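Local coordinates for protein geranyltranstransferase (IspA) (Helicobacter pylori, PDB 3LLW) that probably acts as a magnesium-dependent prenyltransferase of the FPP/GGPP synthase family, joining isoprenoid diphosphates head to tail in isoprene biosynthesis, at residues I206-L211 / P284-L289; R50-L55 / S194-M199. All coordinates share one frame; numbering follows the deposited sequence.

Contact 1 (I206-L211 / P284-L289). With SO4 (sulfate ion), chain E.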
loop_
_atom_site.group_PDB
_atom_site.type_symbol
_atom_site.label_atom_id
_atom_site.label_comp_id
_atom_site.label_asym_id
_atom_site.label_seq_id
_atom_site.Cartn_x
_atom_site.Cartn_y
_atom_site.Cartn_z
ATOM N N ILE A 206 -9.812 -0.249 24.034
ATOM C CA ILE A 206 -10.889 0.446 24.744
ATOM C C ILE A 206 -11.802 1.152 23.736
ATOM O O ILE A 206 -11.343 1.621 22.691
ATOM C CB ILE A 206 -10.379 1.399 25.908
ATOM C CG1 ILE A 206 -10.584 2.885 25.595
ATOM C CG2 ILE A 206 -8.925 1.084 26.312
ATOM C CD1 ILE A 206 -10.646 3.775 26.820
ATOM N N LYS A 207 -13.100 1.174 24.033
ATOM C CA LYS A 207 -14.076 1.799 23.148
ATOM C C LYS A 207 -14.652 3.052 23.799
ATOM O O LYS A 207 -15.430 2.974 24.759
ATOM C CB LYS A 207 -15.178 0.803 22.756
ATOM C CG LYS A 207 -14.633 -0.541 22.279
ATOM C CD LYS A 207 -15.716 -1.503 21.820
ATOM C CE LYS A 207 -15.150 -2.918 21.721
ATOM N NZ LYS A 207 -15.985 -3.827 20.888
ATOM N N ASP A 208 -14.225 4.204 23.292
ATOM C CA ASP A 208 -14.752 5.499 23.708
ATOM C C ASP A 208 -14.854 6.404 22.491
ATOM O O ASP A 208 -13.843 6.922 21.992
ATOM C CB ASP A 208 -13.897 6.147 24.808
ATOM C CG ASP A 208 -14.533 7.419 25.381
ATOM O OD1 ASP A 208 -15.767 7.618 25.255
ATOM O OD2 ASP A 208 -13.801 8.228 25.975
ATOM N N GLU A 209 -16.093 6.578 22.036
ATOM C CA GLU A 209 -16.433 7.304 20.815
ATOM C C GLU A 209 -16.070 8.788 20.900
ATOM O O GLU A 209 -15.636 9.384 19.913
ATOM C CB GLU A 209 -17.921 7.102 20.474
ATOM C CG GLU A 209 -18.949 7.563 21.562
ATOM C CD GLU A 209 -19.328 6.497 22.618
ATOM O OE1 GLU A 209 -18.468 5.697 23.065
ATOM O OE2 GLU A 209 -20.513 6.482 23.019
ATOM N N GLU A 210 -16.227 9.354 22.097
ATOM C CA GLU A 210 -15.933 10.751 22.371
ATOM C C GLU A 210 -14.440 11.044 22.333
ATOM O O GLU A 210 -14.033 12.108 21.865
ATOM C CB GLU A 210 -16.466 11.143 23.744
ATOM C CG GLU A 210 -17.890 11.685 23.764
ATOM C CD GLU A 210 -18.125 12.643 24.931
ATOM O OE1 GLU A 210 -17.584 12.406 26.037
ATOM O OE2 GLU A 210 -18.849 13.644 24.739
ATOM N N LEU A 211 -13.639 10.110 22.852
ATOM C CA LEU A 211 -12.181 10.263 22.891
ATOM C C LEU A 211 -11.605 10.132 21.488
ATOM O O LEU A 211 -10.645 10.827 21.138
ATOM C CB LEU A 211 -11.524 9.252 23.843
ATOM C CG LEU A 211 -10.005 9.381 24.034
ATOM C CD1 LEU A 211 -9.655 10.761 24.565
ATOM C CD2 LEU A 211 -9.449 8.298 24.950
ATOM N N PRO A 284 -9.309 15.830 33.604
ATOM C CA PRO A 284 -10.255 15.112 34.480
ATOM C C PRO A 284 -10.467 13.628 34.174
ATOM O O PRO A 284 -10.288 12.793 35.065
ATOM C CB PRO A 284 -11.572 15.872 34.280
ATOM C CG PRO A 284 -11.162 17.208 33.800
ATOM C CD PRO A 284 -9.986 16.951 32.923
ATOM N N ALA A 285 -10.836 13.309 32.933
ATOM C CA ALA A 285 -11.180 11.932 32.553
ATOM C C ALA A 285 -9.994 11.066 32.111
ATOM O O ALA A 285 -10.067 9.835 32.187
ATOM C CB ALA A 285 -12.277 11.928 31.488
ATOM N N TYR A 286 -8.913 11.696 31.643
ATOM C CA TYR A 286 -7.755 10.949 31.126
ATOM C C TYR A 286 -6.385 11.497 31.547
ATOM O O TYR A 286 -5.633 11.951 30.682
ATOM C CB TYR A 286 -7.821 10.878 29.589
ATOM C CG TYR A 286 -9.027 10.145 29.073
ATOM C CD1 TYR A 286 -10.150 10.837 28.613
ATOM C CD2 TYR A 286 -9.059 8.754 29.068
ATOM C CE1 TYR A 286 -11.285 10.147 28.154
ATOM C CE2 TYR A 286 -10.170 8.063 28.616
ATOM C CZ TYR A 286 -11.277 8.762 28.164
ATOM O OH TYR A 286 -12.357 8.048 27.712
ATOM N N PRO A 287 -6.056 11.453 32.861
ATOM C CA PRO A 287 -4.794 12.022 33.358
ATOM C C PRO A 287 -3.485 11.449 32.788
ATOM O O PRO A 287 -2.577 12.228 32.474
ATOM C CB PRO A 287 -4.869 11.792 34.882
ATOM C CG PRO A 287 -5.903 10.738 35.081
ATOM C CD PRO A 287 -6.881 10.918 33.966
ATOM N N LEU A 288 -3.389 10.125 32.656
ATOM C CA LEU A 288 -2.172 9.477 32.142
ATOM C C LEU A 288 -1.947 9.804 30.663
ATOM O O LEU A 288 -0.812 10.018 30.233
ATOM C CB LEU A 288 -2.202 7.961 32.371
ATOM C CG LEU A 288 -2.358 7.466 33.820
ATOM C CD1 LEU A 288 -2.572 5.951 33.894
ATOM C CD2 LEU A 288 -1.188 7.889 34.701
ATOM N N LEU A 289 -3.045 9.856 29.910
ATOM C CA LEU A 289 -3.034 10.266 28.509
ATOM C C LEU A 289 -2.618 11.715 28.360
ATOM O O LEU A 289 -1.749 12.055 27.526
ATOM C CB LEU A 289 -4.408 10.020 27.862
ATOM C CG LEU A 289 -4.654 10.382 26.386
ATOM C CD1 LEU A 289 -3.671 9.718 25.447
ATOM C CD2 LEU A 289 -6.085 10.034 25.979
HETATM S S SO4 E . -6.022 7.589 31.761
HETATM O O1 SO4 E . -5.429 8.195 32.951
HETATM O O2 SO4 E . -5.532 8.281 30.565
HETATM O O3 SO4 E . -5.656 6.173 31.711
HETATM O O4 SO4 E . -7.481 7.694 31.863
#
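Beside the Tyr286 ring that Leu211 covers, the amide of Leu288 donates to O1 of a sulfate ion over 2.8 Å, at an N-H...O angle of 162°. The next amide follows suit, Leu289 N reaching O2 of the same ion at 3.0 Å. Both belong to the first turn of helix 287-301, and the helix end would be expected to favour an anion; this one probably came from the crystallisation liquor. Sulfate O4 also lies 3.4 Å from CD2 of Tyr286, oblique to the ring.

The contact between the chain segments is mainly apolar. Leu211 brings CD2 over one face of Tyr286 in a CH-pi contact, 3.9 Å from the ring centroid and 20° off the normal. The Leu211 chain runs with CG anti to the backbone N (chi1 -176°), which directs both branches at the other segment; CD1 meets Leu289 CD2 tip to tip at 3.9 Å. Asp208 approaches the hydroxyl end of Tyr286 near the ring plane, but OD2 and OH are modelled too close for the detail to be trusted.

Asp208 and Tyr286 hold the N-cap positions of helices 209-236 and 287-301, so two helix beginnings meet at the periphery of this largely helical prenyl synthase fold. Leu201 of helix 178-204 packs on Leu211, Leu282 on Leu211 and Leu289, while helix 51-63 adds Leu63 against Tyr286 and Val59 against Leu289.

Contact 2 (R50-L55 / S194-M199). With SO4 (sulfate ion), chain F.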
loop_
_atom_site.group_PDB
_atom_site.type_symbol
_atom_site.label_atom_id
_atom_site.label_comp_id
_atom_site.label_asym_id
_atom_site.label_seq_id
_atom_site.Cartn_x
_atom_site.Cartn_y
_atom_site.Cartn_z
ATOM N N ARG A 50 11.232 9.830 14.880
ATOM C CA ARG A 50 10.164 8.868 15.238
ATOM C C ARG A 50 8.932 9.541 15.854
ATOM O O ARG A 50 8.282 8.973 16.741
ATOM C CB ARG A 50 10.686 7.761 16.191
ATOM C CG ARG A 50 11.370 6.528 15.596
ATOM C CD ARG A 50 11.936 6.705 14.190
ATOM N NE ARG A 50 13.237 6.055 14.018
ATOM C CZ ARG A 50 13.749 5.674 12.854
ATOM N NH1 ARG A 50 14.949 5.108 12.817
ATOM N NH2 ARG A 50 13.072 5.857 11.722
ATOM N N PHE A 51 8.600 10.740 15.380
ATOM C CA PHE A 51 7.500 11.493 15.954
ATOM C C PHE A 51 6.177 10.716 15.925
ATOM O O PHE A 51 5.454 10.695 16.913
ATOM C CB PHE A 51 7.349 12.877 15.302
ATOM C CG PHE A 51 6.292 13.745 15.954
ATOM C CD1 PHE A 51 6.357 14.046 17.320
ATOM C CD2 PHE A 51 5.232 14.257 15.211
ATOM C CE1 PHE A 51 5.382 14.843 17.923
ATOM C CE2 PHE A 51 4.259 15.059 15.804
ATOM C CZ PHE A 51 4.328 15.348 17.162
ATOM N N ARG A 52 5.888 10.057 14.806
ATOM C CA ARG A 52 4.623 9.354 14.652
ATOM C C ARG A 52 4.488 8.091 15.509
ATOM O O ARG A 52 3.467 7.952 16.173
ATOM C CB ARG A 52 4.284 9.105 13.174
ATOM C CG ARG A 52 3.943 10.365 12.435
ATOM C CD ARG A 52 4.661 10.412 11.100
ATOM N NE ARG A 52 4.534 11.731 10.503
ATOM C CZ ARG A 52 5.491 12.653 10.515
ATOM N NH1 ARG A 52 5.261 13.825 9.952
ATOM N NH2 ARG A 52 6.679 12.399 11.067
ATOM N N PRO A 53 5.492 7.172 15.495
ATOM C CA PRO A 53 5.405 6.096 16.476
ATOM C C PRO A 53 5.361 6.563 17.934
ATOM O O PRO A 53 4.627 5.977 18.734
ATOM C CB PRO A 53 6.666 5.272 16.216
ATOM C CG PRO A 53 7.041 5.572 14.818
ATOM C CD PRO A 53 6.672 7.000 14.620
ATOM N N LYS A 54 6.105 7.613 18.278
ATOM C CA LYS A 54 5.996 8.190 19.628
ATOM C C LYS A 54 4.585 8.670 19.969
ATOM O O LYS A 54 4.132 8.484 21.098
ATOM C CB LYS A 54 7.001 9.310 19.846
ATOM C CG LYS A 54 8.413 8.808 20.065
ATOM C CD LYS A 54 9.423 9.932 19.970
ATOM C CE LYS A 54 10.837 9.350 19.987
ATOM N NZ LYS A 54 11.873 10.378 20.170
ATOM N N LEU A 55 3.888 9.266 19.003
ATOM C CA LEU A 55 2.493 9.680 19.214
ATOM C C LEU A 55 1.588 8.482 19.435
ATOM O O LEU A 55 0.711 8.523 20.289
ATOM C CB LEU A 55 1.971 10.473 18.017
ATOM C CG LEU A 55 2.461 11.900 17.804
ATOM C CD1 LEU A 55 2.211 12.278 16.346
ATOM C CD2 LEU A 55 1.729 12.831 18.756
ATOM N N SER A 194 -2.709 12.633 13.016
ATOM C CA SER A 194 -3.967 12.340 13.730
ATOM C C SER A 194 -4.296 10.843 13.640
ATOM O O SER A 194 -4.811 10.271 14.597
ATOM C CB SER A 194 -5.116 13.269 13.290
ATOM O OG SER A 194 -6.159 12.596 12.629
ATOM N N ALA A 195 -3.921 10.203 12.523
ATOM C CA ALA A 195 -4.037 8.738 12.384
ATOM C C ALA A 195 -3.228 7.986 13.425
ATOM O O ALA A 195 -3.793 7.127 14.122
ATOM C CB ALA A 195 -3.686 8.256 10.977
ATOM N N SER A 196 -1.930 8.310 13.534
ATOM C CA SER A 196 -1.059 7.830 14.644
ATOM C C SER A 196 -1.755 7.877 16.027
ATOM O O SER A 196 -1.765 6.888 16.760
ATOM C CB SER A 196 0.237 8.638 14.706
ATOM O OG SER A 196 0.880 8.707 13.428
ATOM N N LEU A 197 -2.346 9.015 16.368
ATOM C CA LEU A 197 -3.034 9.168 17.649
ATOM C C LEU A 197 -4.223 8.228 17.812
ATOM O O LEU A 197 -4.250 7.460 18.769
ATOM C CB LEU A 197 -3.467 10.613 17.873
ATOM C CG LEU A 197 -2.324 11.581 18.127
ATOM C CD1 LEU A 197 -2.794 12.970 17.860
ATOM C CD2 LEU A 197 -1.818 11.501 19.553
ATOM N N ILE A 198 -5.150 8.227 16.852
ATOM C CA ILE A 198 -6.347 7.343 16.919
ATOM C C ILE A 198 -6.073 5.844 16.706
ATOM O O ILE A 198 -6.848 4.973 17.172
ATOM C CB ILE A 198 -7.516 7.828 16.021
ATOM C CG1 ILE A 198 -7.102 7.833 14.544
ATOM C CG2 ILE A 198 -7.995 9.206 16.484
ATOM C CD1 ILE A 198 -8.201 8.188 13.560
ATOM N N MET A 199 -4.964 5.544 16.030
ATOM C CA MET A 199 -4.490 4.172 15.890
ATOM C C MET A 199 -3.983 3.693 17.250
ATOM O O MET A 199 -4.075 2.499 17.550
ATOM C CB MET A 199 -3.406 4.015 14.800
ATOM C CG MET A 199 -3.895 3.945 13.322
ATOM S SD MET A 199 -2.507 4.232 12.127
ATOM C CE MET A 199 -1.852 2.568 12.145
HETATM S S SO4 F . 10.255 13.105 11.699
HETATM O O1 SO4 F . 11.092 12.591 10.601
HETATM O O2 SO4 F . 9.105 13.835 11.158
HETATM O O3 SO4 F . 9.786 12.015 12.565
HETATM O O4 SO4 F . 11.050 14.045 12.487
#
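This is a close helix-helix packing near the centre of the chain, where Arg52 and Leu55 of helix 51-63 lie against Ser196 and Leu197 of helix 178-204. The segments run in the same general direction, their axes 8.4 Å apart and crossing at -29°. A small residue permits the approach: Ser196 faces the other helix and puts OG 3.4 Å from Arg52 CB. No hydrogen bond crosses the interface; the buried hydroxyl of Ser196 bonds to the carbonyl of Leu192 in its own helix.

A turn after Arg52, Leu55 rests its CB on Ser196 CB and crosses the neighbouring Leu197 obliquely, with Leu55 CD2 and Leu197 CD2 3.9 Å apart. Met222 of helix 209-236 packs on both leucines, and Ile83 of helix 73-94 on Ser196.

While its aliphatic root lies against Ser196, Arg52 bends at chi2 (134°) and carries its guanidinium away from the interface; the side chain also touches His87 of helix 73-94. NH2 donates to O2 of a sulfate ion at 2.8 Å and 158°, the anion lying at the guanidinium edge. Phe51 N adds a weak bond to sulfate O3, 3.3 Å long, from the start of the helix.

Lys49 to Pro53 belong to the Gly-Gly-Lys-Arg-x-Arg-Pro motif of prenyl synthases, and the bound sulfate, with the Arg52 side chain about 11 Å from that of the magnesium-binding Asp94, is consistent with the isopentenyl diphosphate site of that family.

In the fold
The two contacts lie in series along the chain, contact 2 joining 50-55 to 194-199 before contact 1 joins 206-211 to 284-289. Their centres are 16 Å apart and their nearest atoms about 6 Å, without touching. Consecutive helices 178-204 and 209-236 connect them: the first carries half of contact 2, the second begins in contact 1 and sends Met222 back to contact 2. Helix 51-63 also spans both, starting in contact 2 and laying Val59 and Leu63 against contact 1. The shared helices thus link a central helix pair, beside a sulfate-binding arginine and near the metal-binding region, to a peripheral junction of helix beginnings, away from the annotated sites.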